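Local coordinates for arfgap-like finger domain containing protein (Cryptosporidium parvum Iowa II, PDB 2OWA) that probably stimulates GTP hydrolysis by Arf-family GTPases through a zinc-binding ArfGAP domain in its amino-terminal part, at residues N61-S64 and D65-M69; M92-G96 and N97-R101; R37-F40 and D41-S44; Q127-Q130 and I131-E135; K83-P86 and I87-V90. All blocks are in the same frame, centred on the assembly; numbering follows the deposited sequence.

Interaction 1: N61-S64 and D65-M69; sequences NCSS and DHRKM. With ZN (zinc ion), chain C.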
loop_
_atom_site.group_PDB
_atom_site.type_symbol
_atom_site.label_atom_id
_atom_site.label_comp_id
_atom_site.label_asym_id
_atom_site.label_seq_id
_atom_site.Cartn_x
_atom_site.Cartn_y
_atom_site.Cartn_z
ATOM N N ASN A 61 7.977 2.462 -11.242
ATOM C CA ASN A 61 9.292 2.994 -10.906
ATOM C C ASN A 61 9.546 2.868 -9.391
ATOM O O ASN A 61 10.513 2.236 -8.974
ATOM C CB ASN A 61 9.388 4.467 -11.356
ATOM C CG ASN A 61 10.824 4.964 -11.470
ATOM O OD1 ASN A 61 11.521 5.203 -10.460
ATOM N ND2 ASN A 61 11.281 5.146 -12.728
ATOM N N CYS A 62 8.649 3.404 -8.577
ATOM C CA CYS A 62 8.846 3.372 -7.119
ATOM C C CYS A 62 8.761 1.956 -6.567
ATOM O O CYS A 62 9.438 1.655 -5.599
ATOM C CB CYS A 62 7.880 4.328 -6.391
ATOM S SG CYS A 62 8.215 6.020 -6.905
ATOM N N SER A 63 7.967 1.092 -7.213
ATOM C CA SER A 63 7.885 -0.325 -6.846
ATOM C C SER A 63 9.235 -1.054 -6.889
ATOM O O SER A 63 9.515 -1.845 -6.001
ATOM C CB SER A 63 6.863 -1.065 -7.707
ATOM O OG SER A 63 7.265 -1.057 -9.079
ATOM N N SER A 64 10.065 -0.761 -7.897
ATOM C CA SER A 64 11.422 -1.319 -7.977
ATOM C C SER A 64 12.251 -0.927 -6.802
ATOM O O SER A 64 12.858 -1.791 -6.192
ATOM C CB SER A 64 12.162 -0.938 -9.274
ATOM O OG SER A 64 11.516 -1.509 -10.391
ATOM N N ASP A 65 12.311 0.368 -6.496
ATOM C CA ASP A 65 13.010 0.836 -5.281
ATOM C C ASP A 65 12.562 0.125 -4.020
ATOM O O ASP A 65 13.399 -0.315 -3.228
ATOM C CB ASP A 65 12.897 2.352 -5.097
ATOM C CG ASP A 65 13.467 3.142 -6.294
ATOM O OD1 ASP A 65 14.382 2.648 -6.999
ATOM O OD2 ASP A 65 12.946 4.244 -6.559
ATOM N N HIS A 66 11.248 0.037 -3.814
ATOM C CA HIS A 66 10.695 -0.697 -2.672
ATOM C C HIS A 66 11.097 -2.174 -2.654
ATOM O O HIS A 66 11.321 -2.727 -1.599
ATOM C CB HIS A 66 9.174 -0.615 -2.648
ATOM C CG HIS A 66 8.653 0.687 -2.140
ATOM N ND1 HIS A 66 7.941 0.792 -0.967
ATOM C CD2 HIS A 66 8.751 1.942 -2.638
ATOM C CE1 HIS A 66 7.603 2.052 -0.766
ATOM N NE2 HIS A 66 8.091 2.770 -1.767
ATOM N N ARG A 67 11.158 -2.796 -3.824
ATOM C CA ARG A 67 11.502 -4.218 -3.933
ATOM C C ARG A 67 12.952 -4.514 -3.496
ATOM O O ARG A 67 13.264 -5.640 -3.097
ATOM C CB ARG A 67 11.222 -4.751 -5.362
ATOM C CG ARG A 67 9.728 -5.016 -5.670
ATOM C CD ARG A 67 9.494 -5.752 -7.020
ATOM N NE ARG A 67 9.930 -4.976 -8.190
ATOM C CZ ARG A 67 9.160 -4.156 -8.927
ATOM N NH1 ARG A 67 7.880 -3.960 -8.644
ATOM N NH2 ARG A 67 9.674 -3.506 -9.965
ATOM N N LYS A 68 13.820 -3.508 -3.579
ATOM C CA LYS A 68 15.201 -3.615 -3.084
ATOM C C LYS A 68 15.352 -3.457 -1.573
ATOM O O LYS A 68 16.429 -3.654 -1.042
ATOM C CB LYS A 68 16.093 -2.565 -3.735
ATOM C CG LYS A 68 16.137 -2.560 -5.245
ATOM C CD LYS A 68 16.951 -1.326 -5.685
ATOM C CE LYS A 68 16.564 -0.854 -7.080
ATOM N NZ LYS A 68 16.601 -1.981 -8.059
ATOM N N MET A 69 14.295 -3.065 -0.878
ATOM C CA MET A 69 14.402 -2.791 0.550
ATOM C C MET A 69 14.195 -4.023 1.431
ATOM O O MET A 69 14.752 -4.094 2.529
ATOM C CB MET A 69 13.399 -1.721 0.952
ATOM C CG MET A 69 13.638 -0.399 0.260
ATOM S SD MET A 69 12.470 0.890 0.726
ATOM C CE MET A 69 10.909 0.120 0.579
HETATM ZN ZN ZN C . 6.378 6.693 -7.977
#
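S63 O is taken at 2.9 Å by R67 N one helical turn on, and the same carbonyl oxygen also has R67 CG packed against it at 3.2 Å. This is helix 60-67 of the ArfGAP zinc-finger domain, the helix that directly follows C59. C62 and R67 stand at the last cysteine and the arginine of the family's CX2CX16CX2CX4R signature. The N-H...O angle of the R67 bond is 143°; a straighter bond, 171°, runs from H66 N to C62 O.

After leaving the backbone, the R67 chain bends at chi3 (-63°) and folds back toward the start of the helix. Its guanidinium therefore lies flat over the peptide that joins S63 to S64, with S63 C 3.6 Å from the plane and beneath its centre. NH1 comes to 3.0 Å from S63 OG, and NH2 to 2.7 Å from S64 OG. S63 OG has its hydrogen bond with L60 O, while R67 makes a cation-pi contact with W49, so the arginine bridges this helix and the sheet.

The buried side of the helix carries C62 and H66. The imidazole presents its edge to C62 O, with CD2 3.1 Å from that oxygen, and both ring nitrogens are used further off: ND1 bonds to S74 OG and NE2 to D41 OD2. The histidine thus ties the helix to the first zinc-binding loop. C62 SG, anti to its own carbonyl carbon, binds the zinc ion at 2.2 Å.

Interaction 2: M92-G96 and N97-R101; sequences MDIGG and NGRAR
R99 reaches back across the turn to I94, and its NH1 donates to I94 O at 2.8 Å with an N-H...O angle of 157°. The oxygen sits at the edge of the guanidinium, almost in its plane. From the carbonyl's side the geometry is less regular, because the donor stands above the plane of the C=O group. CG is anti to the backbone N (chi1 -170°), and the chain runs on extended as far as NE; this length is what lets R99 span from helix 97-107 to the last turn of helix 86-94. On the way CD passes 3.3 Å from I94 O, and I94 CD1 lies 3.8 Å from NH1. The same NH1 also forms a salt bridge with E135, so one nitrogen links the ends of two helices.

The close-packed part is the backbone at G96. G96, with a phi of 105°, is the N-cap residue of helix 97-107, and its carbonyl oxygen receives a weak bond from A100 N at 3.3 Å. G96 is buried, as are N97 and A100; N97 OD1 is held by F57 N of the neighbouring strand, and A100 packs against V56.

The other side is looser and wet. There a water donates to G95 O at 2.7 Å and accepts from R99 N at 2.9 Å, filling in where the chain has left one helix and R99 N lies in the first turn of the next. Here two helices of the ArfGAP domain are joined by a short glycine turn, with a glycine N-cap opening the second.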
loop_
_atom_site.group_PDB
_atom_site.type_symbol
_atom_site.label_atom_id
_atom_site.label_comp_id
_atom_site.label_asym_id
_atom_site.label_seq_id
_atom_site.Cartn_x
_atom_site.Cartn_y
_atom_site.Cartn_z
ATOM N N MET A 92 -5.831 -3.062 2.298
ATOM C CA MET A 92 -5.806 -2.030 1.295
ATOM C C MET A 92 -7.040 -1.112 1.356
ATOM O O MET A 92 -6.952 0.074 1.084
ATOM C CB MET A 92 -5.674 -2.669 -0.097
ATOM C CG MET A 92 -4.293 -3.281 -0.397
ATOM S SD MET A 92 -2.830 -2.319 0.021
ATOM C CE MET A 92 -3.006 -0.916 -1.058
ATOM N N ASP A 93 -8.171 -1.695 1.744
ATOM C CA ASP A 93 -9.449 -1.020 1.784
ATOM C C ASP A 93 -9.470 -0.017 2.937
ATOM O O ASP A 93 -9.913 1.130 2.749
ATOM C CB ASP A 93 -10.576 -2.050 1.943
ATOM C CG ASP A 93 -11.968 -1.461 1.644
ATOM O OD1 ASP A 93 -12.085 -0.243 1.356
ATOM O OD2 ASP A 93 -12.959 -2.243 1.715
ATOM N N ILE A 94 -8.962 -0.419 4.105
ATOM C CA ILE A 94 -8.936 0.505 5.277
ATOM C C ILE A 94 -7.764 1.488 5.264
ATOM O O ILE A 94 -7.774 2.488 6.012
ATOM C CB ILE A 94 -9.001 -0.236 6.638
ATOM C CG1 ILE A 94 -7.794 -1.163 6.825
ATOM C CG2 ILE A 94 -10.303 -1.010 6.785
ATOM C CD1 ILE A 94 -6.770 -0.628 7.728
ATOM N N GLY A 95 -6.767 1.203 4.424
ATOM C CA GLY A 95 -5.626 2.082 4.247
ATOM C C GLY A 95 -5.835 3.066 3.101
ATOM O O GLY A 95 -6.808 3.819 3.060
ATOM N N GLY A 96 -4.920 3.051 2.140
ATOM C CA GLY A 96 -4.993 3.982 1.016
ATOM C C GLY A 96 -3.974 5.090 1.153
ATOM O O GLY A 96 -3.441 5.344 2.249
ATOM N N ASN A 97 -3.681 5.750 0.034
ATOM C CA ASN A 97 -2.774 6.917 0.032
ATOM C C ASN A 97 -3.201 8.101 0.899
ATOM O O ASN A 97 -2.359 8.693 1.547
ATOM C CB ASN A 97 -2.477 7.385 -1.394
ATOM C CG ASN A 97 -1.636 6.387 -2.174
ATOM O OD1 ASN A 97 -1.364 5.272 -1.704
ATOM N ND2 ASN A 97 -1.229 6.778 -3.404
ATOM N N GLY A 98 -4.501 8.441 0.929
ATOM C CA GLY A 98 -4.969 9.512 1.806
ATOM C C GLY A 98 -4.742 9.327 3.314
ATOM O O GLY A 98 -4.197 10.212 3.994
ATOM N N ARG A 99 -5.183 8.202 3.865
ATOM C CA ARG A 99 -4.902 7.912 5.272
ATOM C C ARG A 99 -3.389 7.951 5.640
ATOM O O ARG A 99 -3.019 8.490 6.703
ATOM C CB ARG A 99 -5.478 6.544 5.634
ATOM C CG ARG A 99 -5.445 6.270 7.116
ATOM C CD ARG A 99 -6.169 5.020 7.448
ATOM N NE ARG A 99 -6.481 4.958 8.879
ATOM C CZ ARG A 99 -7.166 3.964 9.451
ATOM N NH1 ARG A 99 -7.639 2.956 8.719
ATOM N NH2 ARG A 99 -7.394 3.995 10.761
ATOM N N ALA A 100 -2.555 7.350 4.781
ATOM C CA ALA A 100 -1.093 7.329 4.960
ATOM C C ALA A 100 -0.450 8.741 4.872
ATOM O O ALA A 100 0.323 9.125 5.768
ATOM C CB ALA A 100 -0.415 6.343 3.970
ATOM N N ARG A 101 -0.806 9.506 3.832
ATOM C CA ARG A 101 -0.377 10.904 3.688
ATOM C C ARG A 101 -0.786 11.668 4.948
ATOM O O ARG A 101 0.007 12.407 5.495
ATOM C CB ARG A 101 -1.019 11.589 2.462
ATOM C CG ARG A 101 -0.195 11.497 1.193
ATOM C CD ARG A 101 -1.076 11.784 -0.041
ATOM N NE ARG A 101 -0.485 11.272 -1.265
ATOM C CZ ARG A 101 -1.202 10.857 -2.305
ATOM N NH1 ARG A 101 -2.529 10.927 -2.237
ATOM N NH2 ARG A 101 -0.598 10.381 -3.406
HETATM O O HOH W 1 -7.171 6.432 2.762
#

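Interaction 3: R37-F40 and D41-S44; sequences RTCF and DCES. With ZN (zinc ion), chain C.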
loop_
_atom_site.group_PDB
_atom_site.type_symbol
_atom_site.label_atom_id
_atom_site.label_comp_id
_atom_site.label_asym_id
_atom_site.label_seq_id
_atom_site.Cartn_x
_atom_site.Cartn_y
_atom_site.Cartn_z
ATOM N N ARG A 37 -4.887 7.789 -6.852
ATOM C CA ARG A 37 -4.698 8.000 -8.302
ATOM C C ARG A 37 -3.371 8.678 -8.658
ATOM O O ARG A 37 -3.047 8.934 -9.811
ATOM C CB ARG A 37 -5.903 8.745 -8.872
ATOM C CG ARG A 37 -7.182 7.924 -8.738
ATOM C CD ARG A 37 -8.245 8.439 -9.633
ATOM N NE ARG A 37 -8.111 7.969 -11.020
ATOM C CZ ARG A 37 -8.935 8.338 -11.998
ATOM N NH1 ARG A 37 -9.931 9.177 -11.728
ATOM N NH2 ARG A 37 -8.760 7.884 -13.238
ATOM N N THR A 38 -2.574 8.905 -7.637
ATOM C CA THR A 38 -1.230 9.377 -7.819
ATOM C C THR A 38 -0.300 8.525 -6.913
ATOM O O THR A 38 -0.690 8.144 -5.830
ATOM C CB THR A 38 -1.206 10.864 -7.479
ATOM O OG1 THR A 38 0.123 11.360 -7.589
ATOM C CG2 THR A 38 -1.699 11.111 -6.077
ATOM N N CYS A 39 0.903 8.200 -7.377
ATOM C CA CYS A 39 1.827 7.346 -6.595
ATOM C C CYS A 39 2.134 7.991 -5.242
ATOM O O CYS A 39 2.357 9.200 -5.167
ATOM C CB CYS A 39 3.113 7.133 -7.368
ATOM S SG CYS A 39 4.507 6.483 -6.467
ATOM N N PHE A 40 2.165 7.187 -4.187
ATOM C CA PHE A 40 2.435 7.707 -2.841
ATOM C C PHE A 40 3.815 8.388 -2.746
ATOM O O PHE A 40 3.977 9.356 -1.993
ATOM C CB PHE A 40 2.328 6.587 -1.779
ATOM C CG PHE A 40 2.369 7.096 -0.358
ATOM C CD1 PHE A 40 1.262 7.744 0.195
ATOM C CD2 PHE A 40 3.495 6.915 0.425
ATOM C CE1 PHE A 40 1.289 8.238 1.519
ATOM C CE2 PHE A 40 3.521 7.407 1.773
ATOM C CZ PHE A 40 2.398 8.069 2.287
ATOM N N ASP A 41 4.803 7.877 -3.479
ATOM C CA ASP A 41 6.172 8.426 -3.395
ATOM C C ASP A 41 6.459 9.592 -4.348
ATOM O O ASP A 41 7.086 10.585 -3.940
ATOM C CB ASP A 41 7.220 7.336 -3.649
ATOM C CG ASP A 41 7.225 6.257 -2.581
ATOM O OD1 ASP A 41 6.315 6.271 -1.712
ATOM O OD2 ASP A 41 8.149 5.400 -2.630
ATOM N N CYS A 42 6.015 9.490 -5.607
ATOM C CA CYS A 42 6.425 10.471 -6.605
ATOM C C CYS A 42 5.299 11.168 -7.363
ATOM O O CYS A 42 5.564 11.972 -8.255
ATOM C CB CYS A 42 7.367 9.822 -7.604
ATOM S SG CYS A 42 6.515 8.899 -8.880
ATOM N N GLU A 43 4.059 10.823 -7.052
ATOM C CA GLU A 43 2.895 11.421 -7.696
ATOM C C GLU A 43 2.661 11.124 -9.219
ATOM O O GLU A 43 1.762 11.720 -9.829
ATOM C CB GLU A 43 2.782 12.928 -7.349
ATOM C CG GLU A 43 2.896 13.222 -5.821
ATOM C CD GLU A 43 2.610 14.657 -5.427
ATOM O OE1 GLU A 43 3.235 15.599 -5.980
ATOM O OE2 GLU A 43 1.762 14.867 -4.521
ATOM N N SER A 44 3.458 10.221 -9.804
ATOM C CA SER A 44 3.178 9.600 -11.102
ATOM C C SER A 44 1.745 9.101 -11.063
ATOM O O SER A 44 1.293 8.589 -10.057
ATOM C CB SER A 44 4.157 8.433 -11.368
ATOM O OG SER A 44 3.724 7.561 -12.418
HETATM ZN ZN ZN C . 6.378 6.693 -7.977
#
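The F40 ring and the D41 carboxylate cross at a slant, their planes 59° apart. D41 OD1 lies at the edge of the ring, near its plane, 3.6 Å from F40 CD2. The rest of the ring is set into the domain: Y119 meets it edge-to-face, and A100 and F104 of helix 97-107 pack on it together with V56 and I58 of strand 56-58. The carboxylate is no less occupied, OD2 forming a salt bridge with K117 and a hydrogen bond with H66 NE2, and OD1 a hydrogen bond with Y119 OH. With three such positive or donating neighbours, its negative charge is probably stabilised although the residue is buried.

Behind these side chains the loop doubles back round the metal. C39 SG and C42 SG each bind the zinc ion at 2.4 Å, and C59 and C62 complete the four-sulfur site. This is a zinc knuckle of the rubredoxin type, recognisable by its N-H...S bonds. C39 SG accepts C42 N at 3.5 Å and, weakly, D41 N at 3.3 Å, while C42 SG takes S44 N. C39 SG is placed for this by lying anti to its own backbone N (chi1 165°), which points it into the turn.

The backbone closes the knuckle too. E43 N donates to C39 O at 3.0 Å, and C39 N donates to S44 O at 2.7 Å, the latter lying in the carbonyl plane. E43, an exposed residue, makes the reversal possible by taking a left-handed backbone conformation (phi 67°).

Interaction 4: Q127-Q130 and I131-E135; sequences QYKQ and ILDSE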
loop_
_atom_site.group_PDB
_atom_site.type_symbol
_atom_site.label_atom_id
_atom_site.label_comp_id
_atom_site.label_asym_id
_atom_site.label_seq_id
_atom_site.Cartn_x
_atom_site.Cartn_y
_atom_site.Cartn_z
ATOM N N GLN A 127 5.160 2.074 13.340
ATOM C CA GLN A 127 3.996 2.475 14.088
ATOM C C GLN A 127 2.697 2.559 13.258
ATOM O O GLN A 127 1.628 2.090 13.692
ATOM C CB GLN A 127 4.269 3.817 14.726
ATOM C CG GLN A 127 4.278 3.756 16.237
ATOM C CD GLN A 127 5.257 4.721 16.845
ATOM O OE1 GLN A 127 5.323 5.887 16.457
ATOM N NE2 GLN A 127 6.033 4.244 17.807
ATOM N N TYR A 128 2.797 3.134 12.064
ATOM C CA TYR A 128 1.633 3.168 11.142
ATOM C C TYR A 128 1.238 1.764 10.655
ATOM O O TYR A 128 0.052 1.464 10.556
ATOM C CB TYR A 128 1.878 4.135 9.980
ATOM C CG TYR A 128 0.705 4.284 9.057
ATOM C CD1 TYR A 128 -0.442 5.003 9.458
ATOM C CD2 TYR A 128 0.709 3.663 7.816
ATOM C CE1 TYR A 128 -1.537 5.123 8.609
ATOM C CE2 TYR A 128 -0.385 3.769 6.959
ATOM C CZ TYR A 128 -1.486 4.500 7.358
ATOM O OH TYR A 128 -2.547 4.588 6.519
ATOM N N LYS A 129 2.225 0.928 10.333
ATOM C CA LYS A 129 2.008 -0.466 9.934
ATOM C C LYS A 129 1.200 -1.226 11.032
ATOM O O LYS A 129 0.266 -1.966 10.724
ATOM C CB LYS A 129 3.369 -1.133 9.692
ATOM C CG LYS A 129 3.432 -2.343 8.754
ATOM C CD LYS A 129 3.764 -3.656 9.478
ATOM C CE LYS A 129 4.288 -4.743 8.492
ATOM N NZ LYS A 129 5.795 -4.694 8.178
ATOM N N GLN A 130 1.555 -0.987 12.299
ATOM C CA GLN A 130 0.839 -1.523 13.458
ATOM C C GLN A 130 -0.553 -0.971 13.664
ATOM O O GLN A 130 -1.389 -1.686 14.166
ATOM C CB GLN A 130 1.644 -1.320 14.756
ATOM C CG GLN A 130 2.774 -2.320 14.910
ATOM C CD GLN A 130 3.468 -2.231 16.278
ATOM O OE1 GLN A 130 4.656 -2.481 16.386
ATOM N NE2 GLN A 130 2.718 -1.855 17.316
ATOM N N ILE A 131 -0.792 0.294 13.326
ATOM C CA ILE A 131 -2.149 0.889 13.359
ATOM C C ILE A 131 -3.057 0.132 12.388
ATOM O O ILE A 131 -4.217 -0.198 12.698
ATOM C CB ILE A 131 -2.142 2.425 13.012
ATOM C CG1 ILE A 131 -1.409 3.237 14.103
ATOM C CG2 ILE A 131 -3.564 2.974 12.795
ATOM C CD1 ILE A 131 -1.009 4.645 13.650
ATOM N N LEU A 132 -2.518 -0.157 11.209
ATOM C CA LEU A 132 -3.272 -0.905 10.227
ATOM C C LEU A 132 -3.512 -2.350 10.659
ATOM O O LEU A 132 -4.611 -2.849 10.457
ATOM C CB LEU A 132 -2.584 -0.860 8.875
ATOM C CG LEU A 132 -2.473 0.495 8.150
ATOM C CD1 LEU A 132 -1.869 0.160 6.772
ATOM C CD2 LEU A 132 -3.815 1.294 8.010
ATOM N N ASP A 133 -2.490 -2.996 11.257
ATOM C CA ASP A 133 -2.590 -4.381 11.762
ATOM C C ASP A 133 -3.701 -4.479 12.799
ATOM O O ASP A 133 -4.490 -5.430 12.810
ATOM C CB ASP A 133 -1.294 -4.810 12.478
ATOM C CG ASP A 133 -0.140 -5.010 11.556
ATOM O OD1 ASP A 133 -0.344 -4.998 10.306
ATOM O OD2 ASP A 133 0.990 -5.219 12.099
ATOM N N SER A 134 -3.712 -3.499 13.690
ATOM C CA SER A 134 -4.706 -3.390 14.717
ATOM C C SER A 134 -6.132 -3.211 14.145
ATOM O O SER A 134 -7.077 -3.802 14.654
ATOM C CB SER A 134 -4.340 -2.234 15.608
ATOM O OG SER A 134 -4.898 -2.437 16.868
ATOM N N GLU A 135 -6.278 -2.432 13.077
ATOM C CA GLU A 135 -7.580 -2.268 12.396
ATOM C C GLU A 135 -8.143 -3.553 11.807
ATOM O O GLU A 135 -9.348 -3.770 11.846
ATOM C CB GLU A 135 -7.467 -1.268 11.260
ATOM C CG GLU A 135 -7.282 0.136 11.698
ATOM C CD GLU A 135 -8.600 0.817 11.834
ATOM O OE1 GLU A 135 -9.228 0.662 12.909
ATOM O OE2 GLU A 135 -9.003 1.490 10.855
#
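Y128 and L132 carry the apolar part of this helical turn. The leucine's CG lies over one face of the tyrosine ring, CD1 reaches CE2 at 3.9 Å, and CD2 comes to 3.8 Å from the phenol oxygen OH. The ring is swung along the helix because its CG is anti to the backbone N (chi1 -176°). I131 adds its CD1 obliquely, 4.2 Å from Y128 CD1. Y128 and L132 face inward: Y128 meets the rings of Y103 and F104 on helix 97-107, and L132 sits against I94 and R91 of helix 86-94. I131 lies at the margin, against Y103. Helix 123-135 is thus the last helix of the ArfGAP domain, packed against helices 86-94 and 97-107 largely through Y128 and L132.

Main-chain bonds of the i to i+4 kind hold the turn. I131 N donates to Q127 O at 3.0 Å, L132 N to Y128 O, D133 N to K129 O, and S134 N to Q130 O.

The charged and polar side chains lie toward the more exposed side. D133 leans over K129 O, its OD1 3.1 Å from that oxygen, two acceptors that R91 satisfies from helix 86-94: NH1 forms a salt bridge with OD1 and NH2 a hydrogen bond with K129 O. The K129 chain crosses D133 at a slant with its CD 4.1 Å from OD2, yet its NZ stays 6.2 Å from the same OD2, too far for a salt bridge. S134 OG turns to E138 instead.

Interaction 5: K83-P86 and I87-V90; sequences KFTP and IQLV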
loop_
_atom_site.group_PDB
_atom_site.type_symbol
_atom_site.label_atom_id
_atom_site.label_comp_id
_atom_site.label_asym_id
_atom_site.label_seq_id
_atom_site.Cartn_x
_atom_site.Cartn_y
_atom_site.Cartn_z
ATOM N N LYS A 83 -1.316 -12.368 -6.824
ATOM C CA LYS A 83 -2.346 -13.008 -6.027
ATOM C C LYS A 83 -2.409 -12.326 -4.630
ATOM O O LYS A 83 -1.401 -11.882 -4.104
ATOM C CB LYS A 83 -2.045 -14.513 -5.865
ATOM C CG LYS A 83 -1.862 -15.349 -7.187
ATOM C CD LYS A 83 -3.096 -15.207 -8.010
ATOM C CE LYS A 83 -3.633 -16.527 -8.546
ATOM N NZ LYS A 83 -4.952 -16.238 -9.216
ATOM N N PHE A 84 -3.607 -12.224 -4.078
ATOM C CA PHE A 84 -3.838 -11.594 -2.773
ATOM C C PHE A 84 -4.682 -12.550 -1.899
ATOM O O PHE A 84 -5.516 -13.254 -2.437
ATOM C CB PHE A 84 -4.560 -10.261 -2.977
ATOM C CG PHE A 84 -3.681 -9.192 -3.578
ATOM C CD1 PHE A 84 -3.005 -8.289 -2.758
ATOM C CD2 PHE A 84 -3.489 -9.135 -4.966
ATOM C CE1 PHE A 84 -2.164 -7.289 -3.335
ATOM C CE2 PHE A 84 -2.636 -8.163 -5.541
ATOM C CZ PHE A 84 -1.981 -7.261 -4.729
ATOM N N THR A 85 -4.450 -12.560 -0.580
ATOM C CA THR A 85 -5.370 -13.153 0.374
ATOM C C THR A 85 -6.489 -12.158 0.707
ATOM O O THR A 85 -6.343 -10.941 0.470
ATOM C CB THR A 85 -4.682 -13.604 1.669
ATOM O OG1 THR A 85 -4.286 -12.447 2.409
ATOM C CG2 THR A 85 -3.490 -14.503 1.361
ATOM N N PRO A 86 -7.622 -12.667 1.225
ATOM C CA PRO A 86 -8.746 -11.803 1.543
ATOM C C PRO A 86 -8.395 -10.730 2.595
ATOM O O PRO A 86 -8.820 -9.586 2.463
ATOM C CB PRO A 86 -9.815 -12.787 2.075
ATOM C CG PRO A 86 -9.449 -14.109 1.452
ATOM C CD PRO A 86 -7.923 -14.082 1.521
ATOM N N ILE A 87 -7.569 -11.059 3.587
ATOM C CA ILE A 87 -7.233 -10.050 4.602
ATOM C C ILE A 87 -6.351 -8.915 4.017
ATOM O O ILE A 87 -6.356 -7.798 4.517
ATOM C CB ILE A 87 -6.584 -10.640 5.874
ATOM C CG1 ILE A 87 -6.572 -9.562 6.982
ATOM C CG2 ILE A 87 -5.153 -11.251 5.574
ATOM C CD1 ILE A 87 -5.948 -10.023 8.279
ATOM N N GLN A 88 -5.600 -9.206 2.959
ATOM C CA GLN A 88 -4.736 -8.205 2.346
ATOM C C GLN A 88 -5.602 -7.200 1.574
ATOM O O GLN A 88 -5.221 -6.039 1.419
ATOM C CB GLN A 88 -3.719 -8.851 1.395
ATOM C CG GLN A 88 -2.620 -9.755 2.093
ATOM C CD GLN A 88 -1.779 -10.489 1.081
ATOM O OE1 GLN A 88 -2.182 -10.657 -0.073
ATOM N NE2 GLN A 88 -0.588 -10.949 1.510
ATOM N N LEU A 89 -6.744 -7.660 1.056
ATOM C CA LEU A 89 -7.676 -6.760 0.409
ATOM C C LEU A 89 -8.290 -5.818 1.412
ATOM O O LEU A 89 -8.337 -4.596 1.175
ATOM C CB LEU A 89 -8.736 -7.509 -0.406
ATOM C CG LEU A 89 -8.241 -8.485 -1.480
ATOM C CD1 LEU A 89 -9.475 -8.876 -2.318
ATOM C CD2 LEU A 89 -7.152 -7.792 -2.398
ATOM N N VAL A 90 -8.710 -6.357 2.549
ATOM C CA VAL A 90 -9.318 -5.535 3.621
ATOM C C VAL A 90 -8.325 -4.457 4.040
ATOM O O VAL A 90 -8.707 -3.300 4.284
ATOM C CB VAL A 90 -9.670 -6.389 4.841
ATOM C CG1 VAL A 90 -10.189 -5.483 6.024
ATOM C CG2 VAL A 90 -10.676 -7.508 4.443
HETATM O O HOH W 2 -0.332 -10.650 -1.927
#
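From an extended F84 and T85 the backbone bends into helix 86-94 at P86, leaving T85 at the N-cap, its carbonyl oxygen weakly bonded to Q88 N at 3.1 Å. The first full helical bond to form well is V90 N to P86 O, 3.2 Å.

Q88 turns its amide back over the start of the helix. CG lies beside the backbone N (chi1 -68°) and the chain is then extended, which brings OE1 to 3.0 Å from T85 N; the donor comes in well above the amide plane, though the N-H...O angle is a fair 155°. A water donates to the same OE1 at 2.6 Å and to K83 O, so the oxygen has two donors and the loop before the cap is tied in as well. T85 OG1 rests against the aliphatic part of the glutamine, 3.2 Å from CG.

F84, the residue before the cap, stands nearly at right angles to Q88, with ring and amide planes 77° apart and CD1 3.7 Å from OE1. Its CB meets L89 CD2 at 3.6 Å. That pair is buried: F27 meets the F84 ring edge-to-face, and L22 and F26 of helix 20-32 close over L89. In contrast, P86, I87 and V90 are on the exposed side.

Residue N3 returning its side chain to the N-cap amide is one half of a capping box, and the F84-L89 contact, from the residue before the cap to N4, is a hydrophobic staple; together they are a familiar way to start a helix.

How the interactions relate
Interactions 1 and 3 share the zinc ion: the knuckle supplies two sulfurs and helix 60-67 one, and C62 SG also packs on D41 CB. Their chemistry is metal ligation and polar bonding round a buried carboxylate. Interaction 2 is the nearest of the five to the centre of the chain; it touches interaction 3 where R101 and N97 meet T38 and F40, and interaction 4 where A100 and R99 lie against the Y128 hydroxyl. Interactions 2 and 5 occupy the two ends of helix 86-94, a glycine exit and a capped entry. Interactions 4 and 5, metal-free, are helix packing and helix capping, each with an apolar inner face and a more exposed outer side.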